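Local atomic coordinates of 2-(hydroxymethyl)glutarate dehydrogenase (Eubacterium barkeri, PDB entry 3CKY), a protein that catalyses the NAD-dependent interconversion of 2-formylglutarate and (S)-2-hydroxymethylglutarate, a step in the fermentation of nicotinate. Residues Ser4-Gly16 / Asn54-Thr66. Numbering follows the deposited sequence.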
loop_
_atom_site.group_PDB
_atom_site.type_symbol
_atom_site.label_atom_id
_atom_site.label_comp_id
_atom_site.label_asym_id
_atom_site.label_seq_id
_atom_site.Cartn_x
_atom_site.Cartn_y
_atom_site.Cartn_z
ATOM N N SER A 4 -31.038 42.666 -11.737
ATOM C CA SER A 4 -31.091 42.608 -10.249
ATOM C C SER A 4 -30.997 41.165 -9.755
ATOM O O SER A 4 -31.827 40.708 -8.962
ATOM C CB SER A 4 -32.384 43.242 -9.746
ATOM O OG SER A 4 -33.495 42.422 -10.057
ATOM N N ILE A 5 -29.986 40.446 -10.228
ATOM C CA ILE A 5 -29.755 39.086 -9.768
ATOM C C ILE A 5 -29.495 39.143 -8.258
ATOM O O ILE A 5 -28.877 40.094 -7.760
ATOM C CB ILE A 5 -28.592 38.401 -10.547
ATOM C CG1 ILE A 5 -28.575 36.887 -10.292
ATOM C CG2 ILE A 5 -27.243 39.042 -10.211
ATOM C CD1 ILE A 5 -29.736 36.144 -10.932
ATOM N N LYS A 6 -30.011 38.154 -7.533
ATOM C CA LYS A 6 -29.893 38.121 -6.080
ATOM C C LYS A 6 -28.952 37.008 -5.666
ATOM O O LYS A 6 -29.220 35.837 -5.927
ATOM C CB LYS A 6 -31.265 37.918 -5.432
ATOM C CG LYS A 6 -32.317 38.963 -5.811
ATOM C CD LYS A 6 -31.839 40.389 -5.565
ATOM C CE LYS A 6 -32.898 41.417 -5.931
ATOM N NZ LYS A 6 -32.293 42.771 -6.089
ATOM N N ILE A 7 -27.851 37.387 -5.022
ATOM C CA ILE A 7 -26.845 36.441 -4.559
ATOM C C ILE A 7 -26.945 36.227 -3.053
ATOM O O ILE A 7 -27.157 37.169 -2.299
ATOM C CB ILE A 7 -25.417 36.919 -4.915
ATOM C CG1 ILE A 7 -25.320 37.258 -6.408
ATOM C CG2 ILE A 7 -24.384 35.869 -4.532
ATOM C CD1 ILE A 7 -26.004 36.263 -7.333
ATOM N N GLY A 8 -26.782 34.977 -2.631
ATOM C CA GLY A 8 -26.806 34.611 -1.221
ATOM C C GLY A 8 -25.539 33.891 -0.803
ATOM O O GLY A 8 -24.917 33.185 -1.599
ATOM N N PHE A 9 -25.159 34.078 0.455
ATOM C CA PHE A 9 -23.987 33.425 1.029
ATOM C C PHE A 9 -24.348 32.711 2.328
ATOM O O PHE A 9 -24.631 33.352 3.344
ATOM C CB PHE A 9 -22.886 34.451 1.296
ATOM C CG PHE A 9 -22.137 34.866 0.068
ATOM C CD1 PHE A 9 -22.570 35.941 -0.700
ATOM C CD2 PHE A 9 -20.998 34.180 -0.326
ATOM C CE1 PHE A 9 -21.878 36.327 -1.840
ATOM C CE2 PHE A 9 -20.297 34.563 -1.468
ATOM C CZ PHE A 9 -20.737 35.637 -2.222
ATOM N N ILE A 10 -24.338 31.381 2.281
ATOM C CA ILE A 10 -24.488 30.550 3.473
ATOM C C ILE A 10 -23.100 30.328 4.064
ATOM O O ILE A 10 -22.391 29.380 3.699
ATOM C CB ILE A 10 -25.190 29.211 3.149
ATOM C CG1 ILE A 10 -26.601 29.491 2.620
ATOM C CG2 ILE A 10 -25.281 28.329 4.385
ATOM C CD1 ILE A 10 -27.315 28.278 2.105
ATOM N N GLY A 11 -22.727 31.222 4.981
ATOM C CA GLY A 11 -21.369 31.290 5.514
ATOM C C GLY A 11 -20.522 32.334 4.800
ATOM O O GLY A 11 -20.667 32.547 3.595
ATOM N N LEU A 12 -19.644 32.984 5.563
ATOM C CA LEU A 12 -18.762 34.038 5.062
ATOM C C LEU A 12 -17.369 33.853 5.654
ATOM O O LEU A 12 -16.954 34.602 6.543
ATOM C CB LEU A 12 -19.299 35.423 5.447
ATOM C CG LEU A 12 -20.512 35.967 4.697
ATOM C CD1 LEU A 12 -21.095 37.160 5.452
ATOM C CD2 LEU A 12 -20.131 36.348 3.273
ATOM N N GLY A 13 -16.652 32.849 5.165
ATOM C CA GLY A 13 -15.320 32.564 5.673
ATOM C C GLY A 13 -14.261 33.478 5.083
ATOM O O GLY A 13 -14.546 34.610 4.677
ATOM N N ALA A 14 -13.029 32.976 5.043
ATOM C CA ALA A 14 -11.907 33.712 4.469
ATOM C C ALA A 14 -12.116 33.931 2.971
ATOM O O ALA A 14 -11.663 34.931 2.420
ATOM C CB ALA A 14 -10.600 32.973 4.726
ATOM N N MET A 15 -12.811 32.991 2.329
ATOM C CA MET A 15 -13.134 33.075 0.909
ATOM C C MET A 15 -14.444 33.824 0.683
ATOM O O MET A 15 -14.512 34.724 -0.153
ATOM C CB MET A 15 -13.260 31.670 0.316
ATOM C CG MET A 15 -12.027 30.794 0.502
ATOM S SD MET A 15 -10.634 31.372 -0.471
ATOM C CE MET A 15 -11.144 30.803 -2.084
ATOM N N GLY A 16 -15.483 33.450 1.428
ATOM C CA GLY A 16 -16.823 34.011 1.242
ATOM C C GLY A 16 -16.874 35.525 1.345
ATOM O O GLY A 16 -17.528 36.193 0.538
ATOM N N ASN A 54 -29.822 30.682 7.612
ATOM C CA ASN A 54 -29.628 30.097 6.273
ATOM C C ASN A 54 -30.886 30.087 5.411
ATOM O O ASN A 54 -30.834 30.403 4.225
ATOM C CB ASN A 54 -29.116 28.657 6.384
ATOM C CG ASN A 54 -27.704 28.565 6.947
ATOM O OD1 ASN A 54 -26.946 29.530 6.919
ATOM N ND2 ASN A 54 -27.346 27.391 7.454
ATOM N N GLN A 55 -32.009 29.707 6.008
ATOM C CA GLN A 55 -33.285 29.681 5.295
ATOM C C GLN A 55 -33.657 31.055 4.738
ATOM O O GLN A 55 -34.099 31.166 3.591
ATOM C CB GLN A 55 -34.392 29.186 6.217
ATOM C CG GLN A 55 -34.216 27.749 6.652
ATOM C CD GLN A 55 -35.471 27.187 7.278
ATOM O OE1 GLN A 55 -36.127 27.850 8.084
ATOM N NE2 GLN A 55 -35.818 25.962 6.903
ATOM N N LYS A 56 -33.475 32.091 5.559
ATOM C CA LYS A 56 -33.731 33.475 5.148
ATOM C C LYS A 56 -32.940 33.841 3.897
ATOM O O LYS A 56 -33.495 34.394 2.947
ATOM C CB LYS A 56 -33.382 34.445 6.280
ATOM C CG LYS A 56 -34.378 34.453 7.438
ATOM C CD LYS A 56 -35.436 35.536 7.278
ATOM C CE LYS A 56 -34.970 36.888 7.822
ATOM N NZ LYS A 56 -33.835 37.488 7.064
ATOM N N VAL A 57 -31.646 33.522 3.896
ATOM C CA VAL A 57 -30.805 33.753 2.728
ATOM C C VAL A 57 -31.351 32.963 1.536
ATOM O O VAL A 57 -31.486 33.501 0.435
ATOM C CB VAL A 57 -29.332 33.344 2.977
ATOM C CG1 VAL A 57 -28.491 33.572 1.723
ATOM C CG2 VAL A 57 -28.751 34.113 4.158
ATOM N N ALA A 58 -31.678 31.693 1.775
ATOM C CA ALA A 58 -32.183 30.800 0.729
ATOM C C ALA A 58 -33.427 31.350 0.024
ATOM O O ALA A 58 -33.492 31.375 -1.206
ATOM C CB ALA A 58 -32.475 29.421 1.312
ATOM N N ALA A 59 -34.406 31.794 0.808
ATOM C CA ALA A 59 -35.668 32.301 0.264
ATOM C C ALA A 59 -35.498 33.557 -0.593
ATOM O O ALA A 59 -36.225 33.748 -1.570
ATOM C CB ALA A 59 -36.653 32.568 1.391
ATOM N N ALA A 60 -34.536 34.405 -0.232
ATOM C CA ALA A 60 -34.327 35.685 -0.919
ATOM C C ALA A 60 -33.456 35.588 -2.179
ATOM O O ALA A 60 -33.554 36.447 -3.062
ATOM C CB ALA A 60 -33.721 36.698 0.047
ATOM N N SER A 61 -32.627 34.547 -2.269
ATOM C CA SER A 61 -31.559 34.488 -3.276
ATOM C C SER A 61 -31.894 33.655 -4.517
ATOM O O SER A 61 -32.702 32.729 -4.463
ATOM C CB SER A 61 -30.286 33.944 -2.632
ATOM O OG SER A 61 -29.937 34.713 -1.497
ATOM N N ASP A 62 -31.260 34.012 -5.631
ATOM C CA ASP A 62 -31.352 33.264 -6.885
ATOM C C ASP A 62 -30.152 32.341 -7.037
ATOM O O ASP A 62 -30.281 31.224 -7.528
ATOM C CB ASP A 62 -31.373 34.220 -8.083
ATOM C CG ASP A 62 -32.452 35.278 -7.976
ATOM O OD1 ASP A 62 -33.462 35.056 -7.268
ATOM O OD2 ASP A 62 -32.282 36.338 -8.611
ATOM N N ILE A 63 -28.983 32.839 -6.648
ATOM C CA ILE A 63 -27.751 32.065 -6.664
ATOM C C ILE A 63 -27.144 32.104 -5.266
ATOM O O ILE A 63 -26.897 33.178 -4.720
ATOM C CB ILE A 63 -26.740 32.618 -7.689
ATOM C CG1 ILE A 63 -27.328 32.547 -9.105
ATOM C CG2 ILE A 63 -25.411 31.844 -7.603
ATOM C CD1 ILE A 63 -26.519 33.302 -10.153
ATOM N N ILE A 64 -26.920 30.928 -4.693
ATOM C CA ILE A 64 -26.427 30.812 -3.325
ATOM C C ILE A 64 -25.054 30.139 -3.328
ATOM O O ILE A 64 -24.865 29.081 -3.931
ATOM C CB ILE A 64 -27.397 29.998 -2.435
ATOM C CG1 ILE A 64 -28.799 30.616 -2.453
ATOM C CG2 ILE A 64 -26.880 29.936 -1.003
ATOM C CD1 ILE A 64 -29.869 29.696 -1.906
ATOM N N PHE A 65 -24.102 30.777 -2.656
ATOM C CA PHE A 65 -22.763 30.248 -2.516
ATOM C C PHE A 65 -22.592 29.648 -1.135
ATOM O O PHE A 65 -23.060 30.201 -0.138
ATOM C CB PHE A 65 -21.729 31.352 -2.724
ATOM C CG PHE A 65 -21.626 31.814 -4.139
ATOM C CD1 PHE A 65 -22.407 32.866 -4.597
ATOM C CD2 PHE A 65 -20.758 31.195 -5.020
ATOM C CE1 PHE A 65 -22.318 33.298 -5.913
ATOM C CE2 PHE A 65 -20.660 31.620 -6.333
ATOM C CZ PHE A 65 -21.440 32.675 -6.781
ATOM N N THR A 66 -21.922 28.501 -1.092
ATOM C CA THR A 66 -21.543 27.886 0.164
ATOM C C THR A 66 -20.229 27.139 0.007
ATOM O O THR A 66 -19.890 26.688 -1.084
ATOM C CB THR A 66 -22.642 26.924 0.682
ATOM O OG1 THR A 66 -22.471 26.718 2.086
ATOM C CG2 THR A 66 -22.611 25.588 -0.056
#
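Gly8 and Phe65 illustrate how neighbouring parallel strands are laced together: Phe65 N gives a nearly straight bond to Gly8 O (2.8 Å, N-H...O 172°), while Gly8 N reaches back to Ile63 O and Ile10 N to Phe65 O. At the start of the ladder Lys6 O is gripped twice, by Asp62 N and Ile63 N. Asp62, its CG turned beside its own backbone N (chi1 -54°), returns a bond from the side chain: Lys6 N meets OD2 at 3.1 Å from above the carboxylate plane. With an alanine at Asp62, Lys6 N would probably lose this acceptor, and a gap would be likely to open beside Ile5 CD1. At the far end Thr66 OG1 donates to Ile10 O at 3.1 Å, in the carbonyl plane, on a lone pair of that oxygen. Strand 6-10 is the first of the Rossmann fold, flanked by strands 63-66 and 29-33; its glycine-rich turn (Gly11, Gly13) leads to Gly16, opening helix 16-25, and by similarity binds NAD(+). Van der Waals contacts line both faces. On one, Ile7 CG2 lies in the plane of the Phe65 ring at its edge (3.6 Å from CE1), and the Phe9 and Phe65 rings, inclined by 19°, are displaced, Phe9 CE2 meeting Phe65 CB. On the other, helix 54-60 sets Val57 CG1 3.5 Å from Gly8 CA, with Ser61 OG, bonded to Val57 O, close by, while Ile10 wedges CD1 against Ile64 CG2 and its CG2 methyl against the amide oxygen Asn54 OD1.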